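Local atomic coordinates of putative secreted endoglycosylceramidase (Rhodococcus hoagii, PDB entry 6JYZ), a protein that probably cleaves O-glycosidic bonds of galactosylceramide-type glycolipids, as an endogalactosylceramidase of glycosyl hydrolase family 5. Residues Q139-P142 with Q146-I149; I149-A154 with A371-N376; N51-N56 with H125-G130; R181-F186 with D218-P223; A158-G163 with Q191-H196. One frame throughout, in Å; residues are numbered along the deposited sequence.

Contact 1: Q139-P142 with Q146-I149; sequences QDCP and QRGI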
# COMPACT_ATOMS: atom_id res chain seq x y z
N GLN A 139 18.81 -26.48 11.62
CA GLN A 139 18.06 -27.32 10.67
C GLN A 139 18.63 -27.04 9.29
O GLN A 139 18.75 -25.89 8.85
CB GLN A 139 16.58 -26.86 10.66
CG GLN A 139 15.73 -27.53 9.56
CD GLN A 139 15.60 -29.03 9.76
OE1 GLN A 139 15.18 -29.47 10.81
NE2 GLN A 139 15.91 -29.78 8.75
N ASP A 140 19.02 -28.08 8.55
CA ASP A 140 19.47 -27.99 7.17
C ASP A 140 18.29 -28.03 6.19
O ASP A 140 17.14 -28.31 6.51
CB ASP A 140 20.41 -29.19 6.86
CG ASP A 140 21.73 -29.16 7.63
OD1 ASP A 140 22.08 -28.12 8.23
OD2 ASP A 140 22.41 -30.22 7.57
N CYS A 141 18.66 -27.63 4.97
CA CYS A 141 17.74 -27.64 3.85
C CYS A 141 17.85 -28.89 3.01
O CYS A 141 18.93 -29.49 2.88
CB CYS A 141 18.08 -26.51 2.90
SG CYS A 141 17.54 -24.95 3.64
N PRO A 142 16.76 -29.29 2.38
CA PRO A 142 16.85 -30.29 1.35
C PRO A 142 17.82 -29.75 0.31
O PRO A 142 17.99 -28.56 0.09
CB PRO A 142 15.43 -30.37 0.76
CG PRO A 142 14.54 -29.91 1.93
CD PRO A 142 15.37 -28.80 2.55
N GLN A 146 17.31 -23.18 -0.67
CA GLN A 146 18.01 -22.18 0.13
C GLN A 146 17.31 -22.00 1.47
O GLN A 146 16.09 -22.15 1.59
CB GLN A 146 18.02 -20.84 -0.66
CG GLN A 146 18.93 -20.90 -1.89
CD GLN A 146 19.23 -19.54 -2.49
OE1 GLN A 146 19.17 -18.48 -1.83
NE2 GLN A 146 19.55 -19.56 -3.78
N ARG A 147 18.00 -21.51 2.48
CA ARG A 147 17.42 -21.29 3.79
C ARG A 147 16.37 -20.19 3.75
O ARG A 147 16.55 -19.18 3.03
CB ARG A 147 18.49 -20.80 4.77
CG ARG A 147 19.59 -21.86 4.90
CD ARG A 147 20.61 -21.48 6.00
NE ARG A 147 20.02 -21.58 7.30
CZ ARG A 147 19.72 -22.73 7.96
NH1 ARG A 147 19.96 -23.87 7.36
NH2 ARG A 147 19.09 -22.65 9.10
N GLY A 148 15.25 -20.41 4.40
CA GLY A 148 14.22 -19.38 4.58
C GLY A 148 14.49 -18.57 5.85
O GLY A 148 15.10 -19.04 6.81
N ILE A 149 13.92 -17.35 5.87
CA ILE A 149 13.96 -16.55 7.10
C ILE A 149 12.52 -16.18 7.43
O ILE A 149 11.59 -16.44 6.66
CB ILE A 149 14.82 -15.28 6.95
CG1 ILE A 149 14.29 -14.30 5.90
CG2 ILE A 149 16.28 -15.69 6.65
CD1 ILE A 149 15.10 -12.98 5.82

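Contact 2: I149-A154 with A371-N376; sequences IGWDGA and AVKDGN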
# COMPACT_ATOMS: atom_id res chain seq x y z
N ILE A 149 13.92 -17.35 5.87
CA ILE A 149 13.96 -16.55 7.10
C ILE A 149 12.52 -16.18 7.43
O ILE A 149 11.59 -16.44 6.66
CB ILE A 149 14.82 -15.28 6.95
CG1 ILE A 149 14.29 -14.30 5.90
CG2 ILE A 149 16.28 -15.69 6.65
CD1 ILE A 149 15.10 -12.98 5.82
N GLY A 150 12.31 -15.65 8.63
CA GLY A 150 11.00 -15.18 9.03
C GLY A 150 10.69 -13.77 8.50
O GLY A 150 11.61 -12.96 8.32
N TRP A 151 9.38 -13.52 8.32
CA TRP A 151 8.96 -12.25 7.73
C TRP A 151 7.94 -11.57 8.65
O TRP A 151 8.33 -11.15 9.75
CB TRP A 151 8.46 -12.48 6.29
CG TRP A 151 9.58 -12.92 5.39
CD1 TRP A 151 10.03 -14.20 5.22
CD2 TRP A 151 10.41 -12.07 4.61
NE1 TRP A 151 11.10 -14.19 4.37
CE2 TRP A 151 11.37 -12.90 3.98
CE3 TRP A 151 10.40 -10.69 4.30
CZ2 TRP A 151 12.35 -12.40 3.12
CZ3 TRP A 151 11.39 -10.20 3.46
CH2 TRP A 151 12.33 -11.05 2.88
N ASP A 152 6.69 -11.47 8.24
CA ASP A 152 5.68 -10.67 8.95
C ASP A 152 4.34 -11.11 8.47
O ASP A 152 4.21 -11.55 7.30
CB ASP A 152 5.88 -9.16 8.69
CG ASP A 152 5.78 -8.81 7.22
OD1 ASP A 152 6.70 -9.28 6.45
OD2 ASP A 152 4.87 -8.10 6.82
N GLY A 153 3.31 -11.00 9.33
CA GLY A 153 1.96 -11.37 8.96
C GLY A 153 1.29 -12.10 10.10
O GLY A 153 0.92 -11.48 11.12
N ALA A 154 1.09 -13.38 9.93
CA ALA A 154 0.28 -14.15 10.85
C ALA A 154 1.03 -14.55 12.11
O ALA A 154 2.22 -14.81 12.10
CB ALA A 154 -0.17 -15.40 10.11
N ALA A 371 16.77 -6.85 4.34
CA ALA A 371 18.20 -6.63 4.49
C ALA A 371 18.90 -7.89 4.97
O ALA A 371 20.02 -8.19 4.54
CB ALA A 371 18.47 -5.47 5.48
N VAL A 372 18.26 -8.63 5.88
CA VAL A 372 18.86 -9.86 6.40
C VAL A 372 19.01 -10.87 5.27
O VAL A 372 20.07 -11.54 5.18
CB VAL A 372 18.00 -10.46 7.53
CG1 VAL A 372 18.51 -11.90 7.88
CG2 VAL A 372 18.03 -9.57 8.76
N LYS A 373 18.03 -10.97 4.38
CA LYS A 373 18.02 -11.98 3.33
C LYS A 373 19.27 -11.80 2.48
O LYS A 373 19.83 -12.79 2.05
CB LYS A 373 16.82 -11.78 2.40
CG LYS A 373 16.70 -12.79 1.25
CD LYS A 373 15.62 -12.42 0.29
CE LYS A 373 15.89 -12.85 -1.15
NZ LYS A 373 16.80 -14.01 -1.27
N ASP A 374 19.65 -10.53 2.28
CA ASP A 374 20.63 -10.12 1.27
C ASP A 374 22.02 -10.00 1.89
O ASP A 374 22.98 -9.74 1.16
CB ASP A 374 20.21 -8.80 0.62
CG ASP A 374 19.08 -8.90 -0.40
OD1 ASP A 374 18.79 -10.04 -0.88
OD2 ASP A 374 18.47 -7.85 -0.72
N GLY A 375 22.13 -10.22 3.20
CA GLY A 375 23.39 -10.04 3.92
C GLY A 375 23.80 -8.56 3.92
O GLY A 375 24.98 -8.26 3.88
N ASN A 376 22.82 -7.64 4.00
CA ASN A 376 23.04 -6.22 3.82
C ASN A 376 22.70 -5.41 5.05
O ASN A 376 22.42 -4.19 4.96
CB ASN A 376 22.20 -5.67 2.66
CG ASN A 376 22.86 -5.99 1.35
OD1 ASN A 376 24.05 -6.26 1.32
ND2 ASN A 376 22.09 -5.97 0.27

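Contact 3: N51-N56 with H125-G130; sequences NDYASN and HQDAWG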
# COMPACT_ATOMS: atom_id res chain seq x y z
N ASN A 51 4.58 -2.53 11.89
CA ASN A 51 4.57 -3.96 11.51
C ASN A 51 5.46 -4.75 12.48
O ASN A 51 6.35 -4.20 13.13
CB ASN A 51 5.00 -4.05 10.03
CG ASN A 51 4.52 -5.34 9.40
OD1 ASN A 51 3.90 -6.22 10.02
ND2 ASN A 51 4.81 -5.50 8.11
N ASP A 52 5.22 -6.06 12.51
CA ASP A 52 5.84 -6.99 13.47
C ASP A 52 6.70 -7.95 12.66
O ASP A 52 6.22 -8.97 12.14
CB ASP A 52 4.72 -7.72 14.22
CG ASP A 52 5.23 -8.75 15.20
OD1 ASP A 52 6.40 -8.69 15.59
OD2 ASP A 52 4.42 -9.64 15.55
N TYR A 53 7.97 -7.69 12.49
CA TYR A 53 8.85 -8.56 11.72
C TYR A 53 9.63 -9.49 12.63
O TYR A 53 10.07 -9.12 13.76
CB TYR A 53 9.90 -7.70 11.01
CG TYR A 53 9.35 -6.88 9.87
CD1 TYR A 53 9.06 -7.45 8.64
CD2 TYR A 53 9.05 -5.54 10.04
CE1 TYR A 53 8.54 -6.70 7.59
CE2 TYR A 53 8.52 -4.75 9.00
CZ TYR A 53 8.25 -5.36 7.79
OH TYR A 53 7.68 -4.57 6.82
N ALA A 54 9.94 -10.67 12.12
CA ALA A 54 10.95 -11.53 12.76
C ALA A 54 12.27 -10.75 12.77
O ALA A 54 12.63 -10.09 11.79
CB ALA A 54 11.13 -12.76 11.90
N SER A 55 13.02 -10.99 13.88
CA SER A 55 14.32 -10.38 14.00
C SER A 55 15.43 -11.20 13.35
O SER A 55 16.48 -10.67 13.03
CB SER A 55 14.65 -10.04 15.46
OG SER A 55 14.82 -11.26 16.12
N ASN A 56 15.19 -12.53 13.17
CA ASN A 56 16.09 -13.38 12.41
C ASN A 56 17.53 -13.42 12.98
O ASN A 56 18.48 -13.62 12.22
CB ASN A 56 16.10 -12.98 10.92
CG ASN A 56 14.81 -13.36 10.24
OD1 ASN A 56 14.17 -12.47 9.59
ND2 ASN A 56 14.39 -14.58 10.39
N HIS A 125 -0.85 -6.54 6.51
CA HIS A 125 0.32 -6.83 5.71
C HIS A 125 0.89 -8.18 6.08
O HIS A 125 0.86 -8.65 7.21
CB HIS A 125 1.39 -5.75 5.93
CG HIS A 125 2.33 -5.60 4.76
ND1 HIS A 125 3.58 -6.15 4.59
CD2 HIS A 125 2.00 -4.91 3.63
CE1 HIS A 125 3.98 -5.74 3.33
NE2 HIS A 125 3.04 -5.02 2.78
N GLN A 126 1.55 -8.82 5.12
CA GLN A 126 2.30 -10.06 5.35
C GLN A 126 3.30 -10.18 4.21
O GLN A 126 3.05 -9.68 3.10
CB GLN A 126 1.37 -11.29 5.39
CG GLN A 126 0.64 -11.60 4.08
CD GLN A 126 1.45 -12.30 3.02
OE1 GLN A 126 1.20 -12.12 1.77
NE2 GLN A 126 2.38 -13.08 3.40
N ASP A 127 4.40 -10.86 4.48
CA ASP A 127 5.23 -11.39 3.39
C ASP A 127 5.52 -12.83 3.76
O ASP A 127 5.84 -13.11 4.92
CB ASP A 127 6.59 -10.68 3.28
CG ASP A 127 6.46 -9.19 3.09
OD1 ASP A 127 6.19 -8.76 1.95
OD2 ASP A 127 6.63 -8.44 4.08
N ALA A 128 5.41 -13.75 2.80
CA ALA A 128 5.75 -15.14 3.08
C ALA A 128 5.05 -15.63 4.35
O ALA A 128 5.64 -16.32 5.18
CB ALA A 128 7.26 -15.37 3.15
N TRP A 129 3.76 -15.25 4.44
CA TRP A 129 2.86 -15.71 5.52
C TRP A 129 3.11 -15.04 6.89
O TRP A 129 2.12 -14.53 7.45
CB TRP A 129 2.82 -17.25 5.66
CG TRP A 129 1.87 -17.66 6.77
CD1 TRP A 129 2.27 -18.07 8.02
CD2 TRP A 129 0.44 -17.60 6.76
NE1 TRP A 129 1.12 -18.32 8.75
CE2 TRP A 129 -0.01 -18.01 8.04
CE3 TRP A 129 -0.52 -17.23 5.80
CZ2 TRP A 129 -1.36 -18.01 8.37
CZ3 TRP A 129 -1.85 -17.23 6.15
CH2 TRP A 129 -2.25 -17.60 7.44
N GLY A 130 4.30 -15.12 7.46
CA GLY A 130 4.47 -14.52 8.77
C GLY A 130 5.86 -14.62 9.31
O GLY A 130 6.80 -15.07 8.64
O HOH W 1 7.37 -5.86 4.44

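Contact 4: R181-F186 with D218-P223; sequences RAFQAF and DLLNEP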
# COMPACT_ATOMS: atom_id res chain seq x y z
N ARG A 181 2.01 -24.14 2.29
CA ARG A 181 1.12 -24.99 3.06
C ARG A 181 0.37 -24.14 4.10
O ARG A 181 -0.79 -24.37 4.33
CB ARG A 181 1.97 -26.09 3.76
CG ARG A 181 1.13 -27.06 4.59
CD ARG A 181 0.21 -27.90 3.76
NE ARG A 181 -0.79 -28.69 4.51
CZ ARG A 181 -1.97 -28.26 4.74
NH1 ARG A 181 -2.32 -26.98 4.52
NH2 ARG A 181 -2.90 -29.07 5.22
N ALA A 182 1.07 -23.20 4.76
CA ALA A 182 0.41 -22.34 5.77
C ALA A 182 -0.66 -21.50 5.11
O ALA A 182 -1.75 -21.31 5.67
CB ALA A 182 1.41 -21.46 6.47
N PHE A 183 -0.40 -20.96 3.91
CA PHE A 183 -1.45 -20.23 3.22
C PHE A 183 -2.61 -21.14 2.86
O PHE A 183 -3.78 -20.73 2.96
CB PHE A 183 -0.94 -19.58 1.90
CG PHE A 183 -0.55 -18.13 2.11
CD1 PHE A 183 -1.57 -17.20 2.11
CD2 PHE A 183 0.77 -17.74 2.25
CE1 PHE A 183 -1.21 -15.82 2.28
CE2 PHE A 183 1.09 -16.40 2.43
CZ PHE A 183 0.11 -15.50 2.45
N GLN A 184 -2.35 -22.38 2.40
CA GLN A 184 -3.44 -23.24 2.01
C GLN A 184 -4.29 -23.59 3.25
O GLN A 184 -5.52 -23.66 3.16
CB GLN A 184 -2.97 -24.50 1.28
CG GLN A 184 -4.15 -25.23 0.63
CD GLN A 184 -4.86 -24.32 -0.36
OE1 GLN A 184 -4.20 -23.58 -1.13
NE2 GLN A 184 -6.18 -24.38 -0.41
N ALA A 185 -3.62 -23.81 4.42
CA ALA A 185 -4.38 -24.06 5.66
C ALA A 185 -5.29 -22.89 5.96
O ALA A 185 -6.45 -23.08 6.34
CB ALA A 185 -3.41 -24.25 6.77
N PHE A 186 -4.81 -21.66 5.74
CA PHE A 186 -5.64 -20.47 5.91
C PHE A 186 -6.80 -20.48 4.94
O PHE A 186 -7.98 -20.25 5.35
CB PHE A 186 -4.78 -19.24 5.72
CG PHE A 186 -5.51 -17.94 5.60
CD1 PHE A 186 -5.96 -17.27 6.75
CD2 PHE A 186 -5.76 -17.42 4.36
CE1 PHE A 186 -6.64 -16.07 6.62
CE2 PHE A 186 -6.47 -16.23 4.22
CZ PHE A 186 -6.91 -15.53 5.36
N ASP A 218 -7.22 -2.58 3.29
CA ASP A 218 -6.56 -3.44 2.30
C ASP A 218 -6.52 -4.82 2.97
O ASP A 218 -5.74 -5.08 3.90
CB ASP A 218 -5.19 -2.84 1.94
CG ASP A 218 -4.46 -3.52 0.79
OD1 ASP A 218 -4.84 -4.65 0.36
OD2 ASP A 218 -3.48 -2.91 0.36
N LEU A 219 -7.44 -5.69 2.50
CA LEU A 219 -7.82 -6.86 3.27
C LEU A 219 -6.71 -7.84 3.57
O LEU A 219 -6.63 -8.39 4.66
CB LEU A 219 -8.97 -7.58 2.57
CG LEU A 219 -10.22 -6.73 2.41
CD1 LEU A 219 -11.27 -7.55 1.62
CD2 LEU A 219 -10.79 -6.34 3.77
N LEU A 220 -5.82 -8.05 2.59
CA LEU A 220 -4.62 -8.85 2.86
C LEU A 220 -3.58 -8.50 1.82
O LEU A 220 -3.88 -8.57 0.58
CB LEU A 220 -4.92 -10.35 2.82
CG LEU A 220 -3.76 -11.28 3.18
CD1 LEU A 220 -3.25 -11.02 4.59
CD2 LEU A 220 -4.21 -12.71 3.02
N ASN A 221 -2.39 -8.15 2.25
CA ASN A 221 -1.34 -7.82 1.28
C ASN A 221 -0.93 -9.07 0.52
O ASN A 221 -0.75 -10.15 1.15
CB ASN A 221 -0.11 -7.36 2.05
CG ASN A 221 1.03 -7.06 1.10
OD1 ASN A 221 0.92 -6.14 0.27
ND2 ASN A 221 2.14 -7.77 1.20
N GLU A 222 -0.73 -8.94 -0.78
CA GLU A 222 -0.16 -9.96 -1.70
C GLU A 222 -0.53 -11.37 -1.27
O GLU A 222 0.37 -12.22 -1.04
CB GLU A 222 1.35 -9.78 -1.81
CG GLU A 222 1.69 -8.44 -2.43
CD GLU A 222 3.13 -8.25 -2.86
OE1 GLU A 222 3.98 -9.02 -2.39
OE2 GLU A 222 3.44 -7.25 -3.58
N PRO A 223 -1.82 -11.73 -1.27
CA PRO A 223 -2.16 -13.09 -0.84
C PRO A 223 -1.44 -14.13 -1.70
O PRO A 223 -1.49 -14.04 -2.93
CB PRO A 223 -3.67 -13.16 -1.00
CG PRO A 223 -4.11 -11.72 -0.97
CD PRO A 223 -2.99 -10.92 -1.62

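Contact 5: A158-G163 with Q191-H196; sequences ATLTGG and QGVQGH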
# COMPACT_ATOMS: atom_id res chain seq x y z
N ALA A 158 -1.41 -19.36 14.43
CA ALA A 158 -2.18 -19.47 13.20
C ALA A 158 -1.37 -20.10 12.08
O ALA A 158 -1.91 -20.15 10.94
CB ALA A 158 -2.73 -18.13 12.77
N THR A 159 -0.14 -20.52 12.31
CA THR A 159 0.80 -20.94 11.27
C THR A 159 0.88 -22.47 11.26
O THR A 159 1.39 -23.08 12.22
CB THR A 159 2.16 -20.36 11.56
OG1 THR A 159 2.05 -18.91 11.48
CG2 THR A 159 3.18 -20.77 10.50
N LEU A 160 0.31 -23.08 10.23
CA LEU A 160 0.07 -24.52 10.14
C LEU A 160 0.81 -25.04 8.90
O LEU A 160 0.25 -25.10 7.80
CB LEU A 160 -1.43 -24.79 10.09
CG LEU A 160 -2.23 -24.23 11.29
CD1 LEU A 160 -3.71 -24.44 11.04
CD2 LEU A 160 -1.75 -24.86 12.61
N THR A 161 2.05 -25.41 9.07
CA THR A 161 2.93 -25.72 7.94
C THR A 161 2.97 -27.20 7.61
O THR A 161 3.65 -27.57 6.65
CB THR A 161 4.35 -25.27 8.18
OG1 THR A 161 4.84 -26.07 9.26
CG2 THR A 161 4.48 -23.76 8.43
N GLY A 162 2.30 -28.04 8.39
CA GLY A 162 2.34 -29.50 8.14
C GLY A 162 3.74 -30.11 8.35
O GLY A 162 3.94 -31.24 7.86
N GLY A 163 4.67 -29.39 8.94
CA GLY A 163 6.04 -29.85 9.04
C GLY A 163 6.82 -29.65 7.75
O GLY A 163 7.98 -30.03 7.72
N GLN A 191 -8.48 -25.27 11.50
CA GLN A 191 -8.49 -24.82 12.89
C GLN A 191 -9.21 -23.47 13.00
O GLN A 191 -8.99 -22.75 13.98
CB GLN A 191 -7.10 -24.83 13.50
CG GLN A 191 -6.50 -26.24 13.50
CD GLN A 191 -5.13 -26.25 14.16
OE1 GLN A 191 -4.70 -25.34 14.91
NE2 GLN A 191 -4.39 -27.28 13.86
N GLY A 192 -10.02 -23.11 12.01
CA GLY A 192 -10.70 -21.81 12.06
C GLY A 192 -9.77 -20.62 11.90
O GLY A 192 -10.20 -19.50 12.20
N VAL A 193 -8.58 -20.75 11.35
CA VAL A 193 -7.66 -19.61 11.35
C VAL A 193 -8.17 -18.49 10.44
O VAL A 193 -7.94 -17.32 10.77
CB VAL A 193 -6.21 -19.95 10.98
CG1 VAL A 193 -5.60 -20.89 12.00
CG2 VAL A 193 -6.06 -20.56 9.56
N GLN A 194 -8.85 -18.79 9.35
CA GLN A 194 -9.38 -17.72 8.54
C GLN A 194 -10.53 -17.02 9.26
O GLN A 194 -10.61 -15.77 9.19
CB GLN A 194 -9.83 -18.25 7.17
CG GLN A 194 -10.36 -17.15 6.26
CD GLN A 194 -10.86 -17.62 4.92
OE1 GLN A 194 -10.25 -18.62 4.30
NE2 GLN A 194 -11.81 -16.93 4.40
N GLY A 195 -11.39 -17.74 9.97
CA GLY A 195 -12.46 -17.09 10.75
C GLY A 195 -11.85 -16.17 11.81
O GLY A 195 -12.42 -15.10 12.08
N HIS A 196 -10.69 -16.51 12.34
CA HIS A 196 -10.01 -15.60 13.26
C HIS A 196 -9.59 -14.29 12.59
O HIS A 196 -9.76 -13.23 13.16
CB HIS A 196 -8.78 -16.26 13.88
CG HIS A 196 -9.11 -17.14 15.02
ND1 HIS A 196 -9.34 -18.48 15.05
CD2 HIS A 196 -9.08 -16.74 16.29
CE1 HIS A 196 -9.55 -18.87 16.34
NE2 HIS A 196 -9.37 -17.81 17.09

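Contact 1: Q139-P142 with Q146-I149
The carbonyl oxygen of Q139 is gripped by both terminal nitrogens of R147, whose guanidinium group comes up to it edge-on. Both segments belong to the long loop between strand 119-124 and helix 177-187, an excursion of the (beta/alpha)8 barrel of family 5 glycosyl hydrolases that is cross-linked here by the disulfide C141-C167. The stronger bond runs from R147 NH1 to Q139 O at 2.8 Å, with an N-H...O angle of 156°; the donor lies in the carbonyl plane and the oxygen close to the guanidinium plane. R147 NH2 reaches Q139 O at 3.3 Å in a weak, more bent bond, and it makes a second weak bond to P136 O. A bend at chi3 (70°) turns the end of the arginine back over the loop to this carbonyl. The carboxylate of D140 is near but not in contact, its OD1 4.8 Å from R147 NH1, so any electrostatic help it gives is likely to be modest. One peptide further on, Q139 NE2 donates to D140 O at 2.9 Å, and this nearly straight bond curls the glutamine back along its own segment. Nearer the arginine backbone, the C141 sulfur lies against the stem of R147 and its main chain, with C141 SG 3.9 Å from R147 CG and 3.7 Å from R147 N.

Contact 2: I149-A154 with A371-N376
The irregular segment 149-154 starts against the last turn of helix 369-374 and leads away from it; the two backbones come nearest at I149 and K373, whose CA atoms are 7.2 Å apart. That helix end closes in a Schellman motif: G375 takes a positive phi (65°), N376 N bonds to A371 O at 2.9 Å, and G375 N bonds to V372 O at 3.1 Å. A371 O also accepts from D374 N, the two donors approaching from opposite faces of its carbonyl plane. I149 carries the side-chain contact through its terminal methyl. With CG1 set between the backbone N and the carbonyl carbon (chi1 63°) and the chain extended beyond it, CD1 reaches the helix, where I149 CD1 lies 3.8 Å from K373 N and 4.1 Å from V372 CG1. In barrel terms, the loop after strand 119-124 here meets the one after strand 356-359, third and eighth of the parallel strands in the (beta/alpha)8 fold. The same isoleucine methyl sits 3.7 Å above one face of the W151 indole, offset toward its rim. The lysine stem comes to the indole edge instead, with K373 CD 4.3 Å from W151 CZ2 and near the ring plane. Its ammonium end leads away from the contact to G171 O. Around the indole, R173 forms a cation-pi pair and H370 meets it edge-to-face.

Contact 3: N51-N56 with H125-G130
N51 and H125 meet because each swings its CG anti to its own backbone N (chi1 -158° and -154°), sending amide and imidazole toward one another. The side chains cross at about a right angle, the planes 85° apart, with N51 ND2 3.8 Å from H125 ND1. No bond joins the two nitrogens directly; both bond to D152 OD2, and this shared carboxylate oxygen ties them together. At the other end of the amide, N51 OD1 accepts from D52 N at 2.8 Å, the donor standing above the carbonyl plane. These segments follow strands 38-47 and 119-124 at the C-terminal rim of the (beta/alpha)8 barrel, the end that bears the active site in this fold. Nearby, the Y53 ring turns its edge to D127, with Y53 CE1 4.4 Å from D127 OD2. A water bridges the pair, 2.7 Å from Y53 OH and 2.7 Å from D127 OD2, donating to the carboxylate; N48 ND2 bonds to the same phenol oxygen. Were N51 replaced by alanine, D152 OD2 would probably lose its amide partner and a gap would open beside the imidazole. D127 OD2 also lies close to D152 OD1, and D127 OD1 has a long, weak ion pair with R173.

Contact 4: R181-F186 with D218-P223
Apolar contact between two phenylalanines and L220 joins the segments. F183 and F186, three residues apart on helix 177-187, both point toward the loop, and one leucine methyl meets both rings. L220 CD2 comes to the edge of the F183 ring, near its plane, at 4.4 Å from F183 CE1. The same L220 CD2 lies 4.4 Å from F186 CE2, approaching that ring obliquely. F183 has a second neighbour in the proline backbone, its CE1 standing 4.3 Å from P223 CA. The first torsion of F183 (chi1 -96°) departs from a staggered value, whereas F186 holds CG anti to its backbone N (chi1 169°); these settings bring the two rings to the same methyl from different directions. On another flank, W129 meets the F183 ring edge-to-face.

No hydrogen bond passes between the segments. The helix is held by its own backbone bonds, such as A185 N to R181 O at 2.9 Å. The loop's polar groups turn elsewhere: N221 ND2 donates to Q126 O and N221 OD1 accepts from R83 NH2, while E222 OE2 bonds to H292 ND1 and S269 OG. L220 thus points to the helix, and P223 meets it through its backbone CA, while the side chains of N221 and E222 find their partners away from it.

The run N221-E222-P223, placed just after parallel strand 214-218, is the Asn-Glu-Pro signature of family 5 glycosyl hydrolases, found at the end of the fourth strand of the (beta/alpha)8 barrel.

Contact 5: A158-G163 with Q191-H196
The amide of Q191 has both methyls of L160 on one side of its plane. L160 CD1 stands over the amide carbon, 3.9 Å from Q191 CD, and L160 CD2 is 3.8 Å from Q191 OE1, about as far as from the amide nitrogen. The glutamine, extended beyond CG, crosses the leucine obliquely, and a polar group thus meets apolar carbon without a hydrogen bond. The second flat group, the H196 imidazole, has the carbonyl carbon of G192 at its edge, and W157 meets it edge-to-face. Here H196 ND1 bonds to G192 O at 3.1 Å, well above the carbonyl plane; H196 N bonds to that oxygen too, so the carbonyl of the N-cap glycine itself is gripped twice by H196. V193 CG1 packs 4.1 Å from L160 CD1 and 3.9 Å from A158 CA. Cutting L160 back to an alanine would probably open a gap between V193 and the Q191 amide, leaving the glutamine side chain able to turn. In the (beta/alpha)8 barrel the contact lays the loop after strand 119-124 against the start of helix 193-206: L160 also touches A185 on helix 177-187, and Q194 reaches helix 230-251.

Overall arrangement
Contacts 3 and 4 are buried, contacts 2 and 5 lie partly buried, and contact 1 is on the surface, its centre about 30 Å from the centre of the chain. Four of them use the long loop between strand 119-124 and helix 177-187; contact 4 uses that helix itself. Contacts 1 and 2 share I149; hydrogen bonds join contacts 2 and 3, whose centres are about 7 Å apart, and contact 3 to contacts 4 and 5. The chemistry shifts accordingly: arginine to carbonyl outside, carboxylates, amide and water at the barrel rim, and mainly apolar side chains where helices 177-187 and 193-206 meet the loops, with one glutamine amide laid on a leucine in contact 5.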